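Local structure of NADPH-dependent aldehyde reductase YqhD (Escherichia coli, 4QGS) at residues V189-L194 with D250-V255; I23-G28 with V255-T260; A286-D291 with G361-A366; K370-G375 with I385-S390; R321-T326 with A339-F344. The protein reduces a broad range of short-chain aldehydes to the corresponding alcohols with NADPH, using one catalytic zinc ion per subunit. One frame throughout, in Å; residues are numbered along the deposited sequence.

Contact 1. Residues V189-L194 with D250-V255; sequences VYTYTL and DVRANV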
# COMPACT_ATOMS: atom_id res chain seq x y z
N VAL A 189 3.98 12.17 13.96
CA VAL A 189 3.40 12.11 15.31
C VAL A 189 2.06 11.38 15.31
O VAL A 189 1.73 10.68 16.28
CB VAL A 189 3.23 13.52 15.90
CG1 VAL A 189 2.43 13.46 17.24
CG2 VAL A 189 4.59 14.17 16.10
N TYR A 190 1.30 11.50 14.23
CA TYR A 190 0.02 10.81 14.13
C TYR A 190 0.20 9.28 14.07
O TYR A 190 -0.76 8.55 14.27
CB TYR A 190 -0.78 11.25 12.90
CG TYR A 190 -1.20 12.71 12.89
CD1 TYR A 190 -1.19 13.47 14.05
CD2 TYR A 190 -1.60 13.33 11.70
CE1 TYR A 190 -1.57 14.81 14.04
CE2 TYR A 190 -1.99 14.67 11.69
CZ TYR A 190 -1.97 15.39 12.86
OH TYR A 190 -2.35 16.72 12.85
N THR A 191 1.42 8.80 13.80
CA THR A 191 1.64 7.36 13.76
C THR A 191 2.01 6.78 15.13
O THR A 191 2.07 5.57 15.29
CB THR A 191 2.74 6.95 12.74
OG1 THR A 191 4.04 7.29 13.23
CG2 THR A 191 2.52 7.64 11.40
N TYR A 192 2.25 7.63 16.12
CA TYR A 192 2.65 7.15 17.45
C TYR A 192 1.64 6.19 18.07
O TYR A 192 2.00 5.30 18.84
CB TYR A 192 2.85 8.31 18.43
CG TYR A 192 4.01 9.23 18.17
CD1 TYR A 192 4.87 9.06 17.08
CD2 TYR A 192 4.26 10.29 19.04
CE1 TYR A 192 5.93 9.93 16.86
CE2 TYR A 192 5.31 11.15 18.83
CZ TYR A 192 6.15 10.97 17.74
OH TYR A 192 7.18 11.86 17.57
N THR A 193 0.36 6.39 17.76
CA THR A 193 -0.71 5.62 18.40
C THR A 193 -0.99 4.27 17.72
O THR A 193 -1.77 3.46 18.24
CB THR A 193 -2.02 6.44 18.44
OG1 THR A 193 -2.38 6.83 17.10
CG2 THR A 193 -1.85 7.67 19.30
N LEU A 194 -0.37 4.01 16.58
CA LEU A 194 -0.57 2.73 15.91
C LEU A 194 -0.15 1.54 16.78
O LEU A 194 0.95 1.54 17.35
CB LEU A 194 0.22 2.68 14.60
CG LEU A 194 -0.22 3.69 13.55
CD1 LEU A 194 0.82 3.79 12.43
CD2 LEU A 194 -1.56 3.27 12.98
N ASP A 250 12.33 11.01 15.18
CA ASP A 250 13.24 10.79 14.05
C ASP A 250 13.03 9.40 13.46
O ASP A 250 13.01 9.24 12.22
CB ASP A 250 14.70 10.95 14.48
CG ASP A 250 15.12 12.40 14.66
OD1 ASP A 250 14.36 13.30 14.24
OD2 ASP A 250 16.22 12.63 15.20
N VAL A 251 12.87 8.42 14.34
CA VAL A 251 12.61 7.04 13.92
C VAL A 251 11.30 6.93 13.16
O VAL A 251 11.27 6.39 12.05
CB VAL A 251 12.58 6.08 15.13
CG1 VAL A 251 11.94 4.74 14.75
CG2 VAL A 251 13.98 5.87 15.65
N ARG A 252 10.23 7.47 13.74
CA ARG A 252 8.90 7.37 13.12
C ARG A 252 8.83 8.16 11.81
O ARG A 252 8.15 7.76 10.86
CB ARG A 252 7.81 7.85 14.09
CG ARG A 252 7.72 7.05 15.39
CD ARG A 252 7.72 5.53 15.17
NE ARG A 252 6.58 5.05 14.39
CZ ARG A 252 5.43 4.64 14.93
NH1 ARG A 252 5.26 4.67 16.25
NH2 ARG A 252 4.46 4.20 14.14
N ALA A 253 9.57 9.26 11.77
CA ALA A 253 9.66 10.07 10.55
C ALA A 253 10.37 9.31 9.43
O ALA A 253 9.90 9.27 8.28
CB ALA A 253 10.39 11.39 10.84
N ASN A 254 11.51 8.70 9.75
CA ASN A 254 12.23 7.93 8.73
C ASN A 254 11.40 6.78 8.22
O ASN A 254 11.40 6.48 7.03
CB ASN A 254 13.56 7.41 9.28
CG ASN A 254 14.66 8.45 9.21
OD1 ASN A 254 14.84 9.10 8.19
ND2 ASN A 254 15.41 8.60 10.30
N VAL A 255 10.66 6.11 9.11
CA VAL A 255 9.87 4.97 8.65
C VAL A 255 8.71 5.44 7.78
O VAL A 255 8.44 4.86 6.72
CB VAL A 255 9.37 4.13 9.85
CG1 VAL A 255 8.39 3.06 9.36
CG2 VAL A 255 10.56 3.50 10.54
O HOH W 1 6.14 6.03 11.58
O HOH W 2 3.09 3.18 17.54
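Arg-252 leaves helix 249-262 to lay its guanidinium against the loop at 189-194, between Thr-191, Tyr-192 and Leu-194. Bends at chi2 and chi3 (-48° and -62°) curl the chain, and the side chains of Thr-191 and Arg-252 run past each other in opposite senses. Thr-191 OG1 lies over one guanidinium face, displaced toward its rim. Thr-191 OG1 is 3.2 Å from Arg-252 NH2, at an angle too poor for a hydrogen bond; the hydroxyl bonds to Pro-188 O instead. Water 1 joins the two residues: it donates to Thr-191 OG1 (3.0 Å) and to Arg-252 O (2.7 Å) and accepts from Arg-252 NE. The Tyr-192 ring slants across the aliphatic part of the arginine, CE1 to Arg-252 CG being 3.7 Å, with ring and guanidinium planes 37° apart. Leu-194 CD1 comes to the guanidinium edge, 4.0 Å from Arg-252 NH2. Also at the edge, and in plane, water 2 accepts from Arg-252 NH1 (2.9 Å) beside the carbonyls of Tyr-192 and Leu-194; NH1 has a further partner in Pro-246 O. The guanidinium thus packs against a type I turn, Thr-191 to Leu-194, in a segment whose Tyr-190 and Thr-193 bind NADP(+). This loop runs from strand 183-186 to helix 196-211, while Arg-252 also packs on Val-199 of that helix and on Ala-242 of helix 222-244.

Contact 2. Residues I23-G28 with V255-T260; sequences ILFGKG and VMWAAT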
# COMPACT_ATOMS: atom_id res chain seq x y z
N ILE A 23 3.35 17.08 -1.00
CA ILE A 23 3.55 16.48 0.32
C ILE A 23 3.84 17.53 1.37
O ILE A 23 4.81 18.28 1.25
CB ILE A 23 4.71 15.48 0.30
CG1 ILE A 23 4.47 14.39 -0.76
CG2 ILE A 23 4.91 14.86 1.67
CD1 ILE A 23 3.26 13.55 -0.51
N LEU A 24 3.02 17.57 2.41
CA LEU A 24 3.28 18.42 3.56
C LEU A 24 3.72 17.51 4.69
O LEU A 24 2.90 16.82 5.28
CB LEU A 24 2.04 19.23 3.93
CG LEU A 24 1.40 20.09 2.82
CD1 LEU A 24 0.14 20.78 3.32
CD2 LEU A 24 2.39 21.10 2.28
N PHE A 25 5.02 17.47 4.95
CA PHE A 25 5.58 16.48 5.87
C PHE A 25 6.11 17.07 7.17
O PHE A 25 6.73 18.13 7.17
CB PHE A 25 6.71 15.71 5.17
CG PHE A 25 7.21 14.51 5.94
CD1 PHE A 25 6.77 13.23 5.62
CD2 PHE A 25 8.13 14.65 6.98
CE1 PHE A 25 7.22 12.12 6.32
CE2 PHE A 25 8.58 13.54 7.69
CZ PHE A 25 8.13 12.28 7.36
N GLY A 26 5.87 16.37 8.28
CA GLY A 26 6.58 16.66 9.51
C GLY A 26 5.70 16.95 10.71
O GLY A 26 4.48 17.04 10.58
N LYS A 27 6.33 17.08 11.87
CA LYS A 27 5.66 17.41 13.11
C LYS A 27 4.88 18.71 12.98
O LYS A 27 5.45 19.77 12.70
CB LYS A 27 6.67 17.53 14.25
CG LYS A 27 6.03 17.89 15.59
CD LYS A 27 7.08 18.18 16.66
CE LYS A 27 8.20 17.15 16.65
NZ LYS A 27 8.85 17.01 17.99
N GLY A 28 3.57 18.61 13.16
CA GLY A 28 2.71 19.77 13.07
C GLY A 28 2.46 20.25 11.65
O GLY A 28 2.03 21.38 11.45
N VAL A 255 10.66 6.11 9.11
CA VAL A 255 9.87 4.97 8.65
C VAL A 255 8.71 5.44 7.78
O VAL A 255 8.44 4.86 6.72
CB VAL A 255 9.37 4.13 9.85
CG1 VAL A 255 8.39 3.06 9.36
CG2 VAL A 255 10.56 3.50 10.54
N MET A 256 8.06 6.53 8.17
CA MET A 256 6.93 7.04 7.42
C MET A 256 7.35 7.51 6.02
O MET A 256 6.65 7.27 5.03
CB MET A 256 6.26 8.20 8.16
CG MET A 256 4.93 8.62 7.57
SD MET A 256 4.20 9.99 8.52
CE MET A 256 2.47 9.78 8.12
N TRP A 257 8.50 8.18 5.94
CA TRP A 257 8.96 8.73 4.67
C TRP A 257 9.49 7.62 3.78
O TRP A 257 9.22 7.61 2.57
CB TRP A 257 10.02 9.82 4.90
CG TRP A 257 10.37 10.67 3.66
CD1 TRP A 257 11.62 11.06 3.26
CD2 TRP A 257 9.45 11.23 2.70
NE1 TRP A 257 11.53 11.83 2.11
CE2 TRP A 257 10.22 11.94 1.75
CE3 TRP A 257 8.05 11.20 2.55
CZ2 TRP A 257 9.63 12.61 0.68
CZ3 TRP A 257 7.48 11.87 1.49
CH2 TRP A 257 8.27 12.57 0.56
N ALA A 258 10.21 6.68 4.36
CA ALA A 258 10.64 5.50 3.61
C ALA A 258 9.46 4.72 3.04
O ALA A 258 9.48 4.32 1.86
CB ALA A 258 11.51 4.58 4.48
N ALA A 259 8.44 4.49 3.86
CA ALA A 259 7.27 3.73 3.43
C ALA A 259 6.54 4.47 2.32
O ALA A 259 6.03 3.86 1.37
CB ALA A 259 6.33 3.46 4.64
N THR A 260 6.52 5.79 2.42
CA THR A 260 5.88 6.59 1.39
C THR A 260 6.61 6.41 0.06
O THR A 260 5.96 6.28 -0.97
CB THR A 260 5.84 8.07 1.78
OG1 THR A 260 5.01 8.22 2.94
CG2 THR A 260 5.25 8.90 0.65
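Phe-25 and Trp-257 form the aromatic centre of a contact between strand 22-25, outermost in the parallel sheet of this chain, and helix 249-262 of the helical domain. The short segments run nearly antiparallel, at 162°, their axes 11.7 Å apart. The aromatic pair is T-shaped: the edge of Trp-257 is directed at the face of Phe-25, the phenyl and five-membered ring centroids being 5.3 Å apart and the planes inclined at 60°. Both residues hold CG opposite the backbone N across the CA–CB bond, which carries the rings into the interface between strand and helix. There Phe-25 CD1 is 3.9 Å from Trp-257 CE3, and Phe-25 CE1 is equally close to Trp-257 CB. A Met-aromatic contact comes next, with Met-256 SD oblique to the Phe-25 ring, 5.2 Å from its centroid and 48° off the normal. Apolar packing is completed by Ile-23, whose CG2 reaches the indole carbon Trp-257 CZ3 at 3.9 Å. With an alanine at Phe-25, the edge of Trp-257 and the sulfur of Met-256 would probably lose their shared ring, opening a gap between strand and helix. Polar bonding stays inside the helix, where Thr-260 OG1 donates to Met-256 O (2.8 Å) and Thr-260 N reaches the same oxygen from the opposite face of its carbonyl plane. Leu-186 of strand 183-186 backs both Phe-25 and Met-256. No hydrogen bond joins the two segments, so sheet and helix meet here through dispersion and weakly polar ring contacts alone.

Contact 3. Residues A286-D291 with G361-A366; sequences AMHGLD and GSSIPA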
# COMPACT_ATOMS: atom_id res chain seq x y z
N ALA A 286 -7.82 -13.59 1.49
CA ALA A 286 -9.19 -13.85 1.07
C ALA A 286 -9.74 -15.12 1.70
O ALA A 286 -10.89 -15.16 2.16
CB ALA A 286 -9.28 -13.95 -0.46
N MET A 287 -8.91 -16.15 1.75
CA MET A 287 -9.39 -17.45 2.23
C MET A 287 -9.28 -17.66 3.73
O MET A 287 -10.14 -18.31 4.34
CB MET A 287 -8.65 -18.58 1.52
CG MET A 287 -9.23 -19.94 1.84
SD MET A 287 -8.53 -21.23 0.80
CE MET A 287 -9.14 -20.75 -0.82
N HIS A 288 -8.22 -17.13 4.34
CA HIS A 288 -7.92 -17.42 5.74
C HIS A 288 -7.91 -16.18 6.64
O HIS A 288 -7.74 -16.31 7.84
CB HIS A 288 -6.56 -18.14 5.87
CG HIS A 288 -6.50 -19.46 5.15
ND1 HIS A 288 -7.33 -20.52 5.47
CD2 HIS A 288 -5.72 -19.89 4.13
CE1 HIS A 288 -7.07 -21.53 4.66
NE2 HIS A 288 -6.09 -21.18 3.85
N GLY A 289 -8.09 -15.00 6.06
CA GLY A 289 -8.19 -13.78 6.86
C GLY A 289 -6.90 -13.24 7.47
O GLY A 289 -6.94 -12.37 8.35
N LEU A 290 -5.75 -13.72 7.00
CA LEU A 290 -4.48 -13.24 7.49
C LEU A 290 -4.28 -11.77 7.10
O LEU A 290 -4.80 -11.34 6.08
CB LEU A 290 -3.32 -14.07 6.92
CG LEU A 290 -3.29 -15.58 7.21
CD1 LEU A 290 -1.95 -16.16 6.77
CD2 LEU A 290 -3.55 -15.91 8.66
N ASP A 291 -3.58 -11.00 7.94
CA ASP A 291 -3.23 -9.62 7.59
C ASP A 291 -2.48 -9.60 6.26
O ASP A 291 -1.70 -10.51 5.99
CB ASP A 291 -2.34 -8.95 8.65
CG ASP A 291 -3.04 -8.76 9.98
OD1 ASP A 291 -4.27 -8.91 10.04
OD2 ASP A 291 -2.34 -8.43 10.96
N GLY A 361 -1.40 -26.36 5.25
CA GLY A 361 -1.21 -26.54 3.82
C GLY A 361 -2.29 -27.33 3.10
O GLY A 361 -2.28 -27.44 1.88
N SER A 362 -3.24 -27.90 3.85
CA SER A 362 -4.33 -28.62 3.23
C SER A 362 -5.21 -27.70 2.38
O SER A 362 -5.96 -28.18 1.53
CB SER A 362 -5.18 -29.35 4.28
OG SER A 362 -5.73 -28.45 5.23
N SER A 363 -5.12 -26.39 2.58
CA SER A 363 -5.92 -25.46 1.78
C SER A 363 -5.30 -25.13 0.42
O SER A 363 -5.89 -24.44 -0.40
CB SER A 363 -6.17 -24.16 2.57
OG SER A 363 -4.98 -23.41 2.73
N ILE A 364 -4.09 -25.63 0.16
CA ILE A 364 -3.41 -25.24 -1.08
C ILE A 364 -4.20 -25.61 -2.35
O ILE A 364 -4.25 -24.81 -3.28
CB ILE A 364 -1.98 -25.82 -1.11
CG1 ILE A 364 -1.16 -25.11 -0.03
CG2 ILE A 364 -1.34 -25.62 -2.49
CD1 ILE A 364 0.23 -25.67 0.20
N PRO A 365 -4.85 -26.79 -2.38
CA PRO A 365 -5.65 -27.02 -3.59
C PRO A 365 -6.74 -25.97 -3.78
O PRO A 365 -6.98 -25.54 -4.92
CB PRO A 365 -6.24 -28.41 -3.36
CG PRO A 365 -5.22 -29.10 -2.52
CD PRO A 365 -4.74 -28.01 -1.56
N ALA A 366 -7.36 -25.53 -2.69
CA ALA A 366 -8.39 -24.50 -2.78
C ALA A 366 -7.79 -23.15 -3.16
O ALA A 366 -8.42 -22.39 -3.90
CB ALA A 366 -9.14 -24.39 -1.47
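His-288 and Ser-363 are turned to each other by their first torsions: chi1 of -61° sets the imidazole beside its own backbone N, and chi1 of 69° places the serine hydroxyl between backbone N and carbonyl carbon. Their contact joins the C-terminal end of helix 276-288 to the type I turn, Gly-361 to Ile-364, that leads into helix 364-373, both in the all-helical domain of the iron-containing alcohol dehydrogenase fold. A hydrogen bond links His-288 NE2 and Ser-363 OG at 2.7 Å. It is somewhat bent, at 146°, and either atom could be the donor. The hydroxyl comes to the ring edge near its plane, and Ser-363 CB follows in plane, 3.2 Å from His-288 NE2. One face of the imidazole is covered by its own neighbour, Met-287, whose CG stands over the ring centre. The side chain of Met-287 runs out extended and then bends at chi3, which turns its methyl onto helix 364-373. There Met-287 SD lies 4.2 Å from Ser-363 CB, next to the polar bond, and the methyl continues onto Ala-366; Met-287 also touches Leu-367 and Lys-370 of the same helix. After His-288 the chain breaks from the helix at Gly-289, with positive phi. Residues 289-291 link helix 276-288, which carries the zinc ligand His-278, to helix 292-306, which carries His-292; the contact itself is at the surface, away from the annotated sites. At its far end, Met-287 CE rests 3.7 Å from Ala-366 CB and 3.6 Å from Ala-366 O.

Contact 4. Residues K370-G375 with I385-S390; sequences KLEEHG and ITLDVS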
# COMPACT_ATOMS: atom_id res chain seq x y z
N LYS A 370 -8.59 -20.77 -6.55
CA LYS A 370 -8.88 -19.34 -6.50
C LYS A 370 -7.95 -18.54 -7.40
O LYS A 370 -8.41 -17.63 -8.10
CB LYS A 370 -8.79 -18.83 -5.07
CG LYS A 370 -10.06 -19.08 -4.27
CD LYS A 370 -11.25 -18.36 -4.92
CE LYS A 370 -12.54 -18.59 -4.16
NZ LYS A 370 -13.67 -17.81 -4.76
N LEU A 371 -6.66 -18.85 -7.38
CA LEU A 371 -5.72 -18.21 -8.31
C LEU A 371 -6.19 -18.37 -9.75
O LEU A 371 -6.18 -17.41 -10.52
CB LEU A 371 -4.32 -18.79 -8.19
CG LEU A 371 -3.40 -18.40 -7.04
CD1 LEU A 371 -2.14 -19.24 -7.18
CD2 LEU A 371 -3.07 -16.89 -7.05
N GLU A 372 -6.59 -19.59 -10.10
CA GLU A 372 -7.02 -19.84 -11.47
C GLU A 372 -8.29 -19.06 -11.78
O GLU A 372 -8.43 -18.49 -12.87
CB GLU A 372 -7.22 -21.35 -11.70
CG GLU A 372 -7.70 -21.68 -13.11
CD GLU A 372 -7.53 -23.15 -13.46
OE1 GLU A 372 -7.51 -23.99 -12.54
OE2 GLU A 372 -7.41 -23.47 -14.66
N GLU A 373 -9.21 -19.03 -10.82
CA GLU A 373 -10.47 -18.30 -10.97
C GLU A 373 -10.20 -16.81 -11.19
O GLU A 373 -10.90 -16.13 -11.96
CB GLU A 373 -11.34 -18.52 -9.73
CG GLU A 373 -12.71 -17.85 -9.78
CD GLU A 373 -13.50 -18.03 -8.49
OE1 GLU A 373 -13.28 -19.04 -7.78
OE2 GLU A 373 -14.34 -17.15 -8.19
N HIS A 374 -9.17 -16.31 -10.53
CA HIS A 374 -8.85 -14.89 -10.57
C HIS A 374 -7.88 -14.53 -11.69
O HIS A 374 -7.44 -13.38 -11.80
CB HIS A 374 -8.27 -14.46 -9.22
CG HIS A 374 -9.23 -14.62 -8.09
ND1 HIS A 374 -8.83 -14.77 -6.78
CD2 HIS A 374 -10.59 -14.62 -8.06
CE1 HIS A 374 -9.89 -14.88 -6.00
NE2 HIS A 374 -10.97 -14.79 -6.75
N GLY A 375 -7.56 -15.51 -12.54
CA GLY A 375 -6.72 -15.28 -13.70
C GLY A 375 -5.25 -15.11 -13.39
O GLY A 375 -4.49 -14.60 -14.20
N ILE A 385 5.28 -17.83 -13.52
CA ILE A 385 4.81 -18.48 -12.30
C ILE A 385 3.41 -19.00 -12.57
O ILE A 385 2.40 -18.32 -12.36
CB ILE A 385 4.89 -17.54 -11.09
CG1 ILE A 385 6.34 -17.12 -10.87
CG2 ILE A 385 4.35 -18.23 -9.81
CD1 ILE A 385 6.57 -16.13 -9.76
N THR A 386 3.36 -20.21 -13.10
CA THR A 386 2.12 -20.90 -13.43
C THR A 386 1.60 -21.64 -12.19
O THR A 386 2.25 -21.61 -11.15
CB THR A 386 2.34 -21.88 -14.59
OG1 THR A 386 3.54 -22.61 -14.35
CG2 THR A 386 2.50 -21.11 -15.90
N LEU A 387 0.45 -22.29 -12.29
CA LEU A 387 -0.19 -22.86 -11.10
C LEU A 387 0.68 -23.91 -10.40
O LEU A 387 0.71 -23.98 -9.18
CB LEU A 387 -1.55 -23.47 -11.45
CG LEU A 387 -2.63 -22.46 -11.84
CD1 LEU A 387 -3.90 -23.19 -12.27
CD2 LEU A 387 -2.91 -21.49 -10.68
N ASP A 388 1.41 -24.70 -11.17
CA ASP A 388 2.30 -25.70 -10.59
C ASP A 388 3.46 -25.05 -9.83
O ASP A 388 3.94 -25.62 -8.85
CB ASP A 388 2.84 -26.64 -11.68
CG ASP A 388 3.54 -25.89 -12.80
OD1 ASP A 388 4.74 -26.14 -13.01
OD2 ASP A 388 2.89 -25.06 -13.47
N VAL A 389 3.89 -23.87 -10.28
CA VAL A 389 4.93 -23.12 -9.58
C VAL A 389 4.36 -22.51 -8.29
O VAL A 389 4.98 -22.58 -7.22
CB VAL A 389 5.53 -22.00 -10.45
CG1 VAL A 389 6.70 -21.34 -9.73
CG2 VAL A 389 6.00 -22.57 -11.81
N SER A 390 3.19 -21.91 -8.40
CA SER A 390 2.51 -21.37 -7.21
C SER A 390 2.28 -22.46 -6.17
O SER A 390 2.42 -22.23 -4.96
CB SER A 390 1.19 -20.71 -7.61
OG SER A 390 1.46 -19.61 -8.48
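The CA atoms of Glu-372 and Leu-387 approach to 7.5 Å where helix 364-373, closed by a Schellman motif at Gly-375, passes the first turn of helix 387-396. The two helices, the last of the chain, are joined by the loop between them and belong to the all-helical domain. Leu-387 carries the contact: chi1 of -69° places CG opposite its own carbonyl carbon, and from there the two methyls touch different neighbours. CD2 meets the backbone-near part of Leu-371, 3.9 Å from Leu-371 CB. CD1 lies against Glu-372, which crosses it at about a right angle, extended, so that CD1 touches both Glu-372 CB (3.8 Å) and Glu-372 OE1 (3.7 Å). The charged residue thus contributes its aliphatic stem, while OE1 of its carboxylate also touches the methyl. Cutting Leu-387 back to an alanine would probably open a gap beside Leu-371 and leave the stem of Glu-372 free to turn. Helix 276-288 packs against the pair, Leu-280 touching Leu-371 and Ser-390, and Glu-283 touching Leu-371. No hydrogen bond passes between the two segments. One turn on from Leu-387, the contact finishes with Leu-371 CD1 at 3.7 Å from Ser-390 CB and 3.8 Å from Ser-390 OG.

Contact 5. Residues R321-T326 with A339-F344; sequences RVWNIT and AATRNF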
# COMPACT_ATOMS: atom_id res chain seq x y z
N ARG A 321 24.32 -5.22 -1.29
CA ARG A 321 23.99 -3.80 -1.08
C ARG A 321 23.14 -3.55 0.16
O ARG A 321 23.30 -2.53 0.82
CB ARG A 321 23.26 -3.23 -2.30
CG ARG A 321 24.09 -3.16 -3.60
CD ARG A 321 24.91 -1.89 -3.67
NE ARG A 321 25.72 -1.86 -4.89
CZ ARG A 321 25.33 -1.32 -6.04
NH1 ARG A 321 24.13 -0.76 -6.15
NH2 ARG A 321 26.15 -1.33 -7.10
N VAL A 322 22.25 -4.48 0.47
CA VAL A 322 21.33 -4.26 1.59
C VAL A 322 21.80 -4.99 2.86
O VAL A 322 21.68 -4.45 3.96
CB VAL A 322 19.90 -4.68 1.20
CG1 VAL A 322 18.94 -4.63 2.40
CG2 VAL A 322 19.38 -3.79 0.07
N TRP A 323 22.35 -6.19 2.71
CA TRP A 323 22.72 -6.99 3.88
C TRP A 323 24.23 -7.15 4.11
O TRP A 323 24.65 -7.84 5.04
CB TRP A 323 22.08 -8.38 3.78
CG TRP A 323 20.60 -8.35 3.95
CD1 TRP A 323 19.65 -8.47 2.97
CD2 TRP A 323 19.90 -8.16 5.18
NE1 TRP A 323 18.40 -8.36 3.52
CE2 TRP A 323 18.52 -8.17 4.88
CE3 TRP A 323 20.29 -7.97 6.51
CZ2 TRP A 323 17.53 -8.02 5.86
CZ3 TRP A 323 19.32 -7.81 7.48
CH2 TRP A 323 17.95 -7.84 7.15
N ASN A 324 25.03 -6.52 3.26
CA ASN A 324 26.49 -6.59 3.36
C ASN A 324 27.01 -8.02 3.29
O ASN A 324 28.01 -8.35 3.92
CB ASN A 324 26.98 -5.91 4.65
CG ASN A 324 28.45 -5.53 4.58
OD1 ASN A 324 28.99 -5.31 3.49
ND2 ASN A 324 29.10 -5.47 5.74
N ILE A 325 26.32 -8.87 2.53
CA ILE A 325 26.74 -10.25 2.32
C ILE A 325 27.62 -10.33 1.08
O ILE A 325 27.12 -10.20 -0.04
CB ILE A 325 25.54 -11.22 2.17
CG1 ILE A 325 24.66 -11.20 3.42
CG2 ILE A 325 26.02 -12.64 1.89
CD1 ILE A 325 23.32 -11.90 3.22
N THR A 326 28.92 -10.52 1.28
CA THR A 326 29.87 -10.47 0.17
C THR A 326 30.69 -11.75 0.05
O THR A 326 31.23 -12.05 -1.02
CB THR A 326 30.83 -9.28 0.33
OG1 THR A 326 31.44 -9.34 1.62
CG2 THR A 326 30.07 -7.97 0.19
N ALA A 339 17.57 -15.86 4.29
CA ALA A 339 17.45 -16.10 5.73
C ALA A 339 17.43 -14.79 6.53
O ALA A 339 16.67 -14.68 7.50
CB ALA A 339 18.60 -16.99 6.21
N ALA A 340 18.25 -13.82 6.13
CA ALA A 340 18.28 -12.52 6.81
C ALA A 340 16.93 -11.81 6.66
O ALA A 340 16.48 -11.13 7.59
CB ALA A 340 19.42 -11.63 6.27
N THR A 341 16.31 -11.96 5.49
CA THR A 341 15.02 -11.34 5.23
C THR A 341 13.93 -11.99 6.08
O THR A 341 13.12 -11.31 6.72
CB THR A 341 14.65 -11.43 3.73
OG1 THR A 341 15.72 -10.88 2.95
CG2 THR A 341 13.37 -10.67 3.42
N ARG A 342 13.93 -13.32 6.10
CA ARG A 342 13.01 -14.06 6.94
C ARG A 342 13.18 -13.64 8.40
O ARG A 342 12.20 -13.32 9.08
CB ARG A 342 13.25 -15.56 6.79
CG ARG A 342 12.15 -16.41 7.38
CD ARG A 342 12.46 -17.90 7.24
NE ARG A 342 12.39 -18.44 5.88
CZ ARG A 342 11.24 -18.73 5.25
NH1 ARG A 342 11.26 -19.24 4.04
NH2 ARG A 342 10.08 -18.48 5.84
N ASN A 343 14.42 -13.61 8.87
CA ASN A 343 14.68 -13.23 10.24
C ASN A 343 14.22 -11.81 10.56
O ASN A 343 13.68 -11.55 11.64
CB ASN A 343 16.17 -13.37 10.56
CG ASN A 343 16.49 -12.97 11.99
OD1 ASN A 343 16.14 -13.70 12.94
ND2 ASN A 343 17.12 -11.83 12.17
N PHE A 344 14.42 -10.89 9.62
CA PHE A 344 13.98 -9.50 9.79
C PHE A 344 12.46 -9.46 10.04
O PHE A 344 12.00 -8.82 10.98
CB PHE A 344 14.38 -8.66 8.56
CG PHE A 344 13.87 -7.25 8.59
CD1 PHE A 344 14.29 -6.36 9.57
CD2 PHE A 344 12.98 -6.80 7.62
CE1 PHE A 344 13.83 -5.05 9.59
CE2 PHE A 344 12.51 -5.49 7.64
CZ PHE A 344 12.93 -4.62 8.63
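Trp-323, near the end of helix 312-323, lays its indole on Ala-340 of helix 330-347, a CH-pi contact joining consecutive helices of the all-helical domain. The methyl is almost centred: Ala-340 CB stands 3.7 Å from the centroid of the six-membered ring and 11° off its normal. Val-322 CG1 covers the opposite face, displaced toward the rim, so the indole is held flat between two aliphatic groups. Apolar packing continues at the ring edge, where Phe-344 CB comes in near the plane, 3.9 Å from Trp-323 CH2. The phenyl ring itself leads away toward Phe-207, since its CG stands opposite the backbone N (chi1 175°). The polar groups are satisfied outside the two segments. Trp-323 NE1 lies 3.7 Å from Thr-341 OG1 without a bond between them, yet both are hydrogen-bonded to Tyr-318 OH. This shared hydroxyl fixes the nitrogen side of the indole, and the Tyr-318 ring meets Trp-323 edge-to-face. Ile-236 of helix 222-244 also touches Trp-323. At the far rim of the indole, Trp-323 CH2 comes to 3.6 Å from Ala-340 O, the carbonyl that accepts from Phe-344 N at 2.9 Å.

Contacts 1 and 2 occupy successive turns of helix 249-262, share Val-255 and have centres about 8 Å apart; Ala-253 O of one touches Phe-25 CZ of the other at 3.6 Å. Between them they place the loop holding Tyr-190 and Thr-193 and the strand 22-25 against the same helix. Contacts 3 and 4 form a second pair along helix 364-373, centres about 14 Å apart, with Met-287 CE 3.9 Å from Lys-370 CG. Contacts 1 and 4 lie on opposite sides of the chain's centre, about 38 Å apart between centres. Contact 5 is separate from both pairs, yet its Phe-344 side chain is about 14 Å from the zinc ion and about 10 Å from that of the zinc ligand Asp-205.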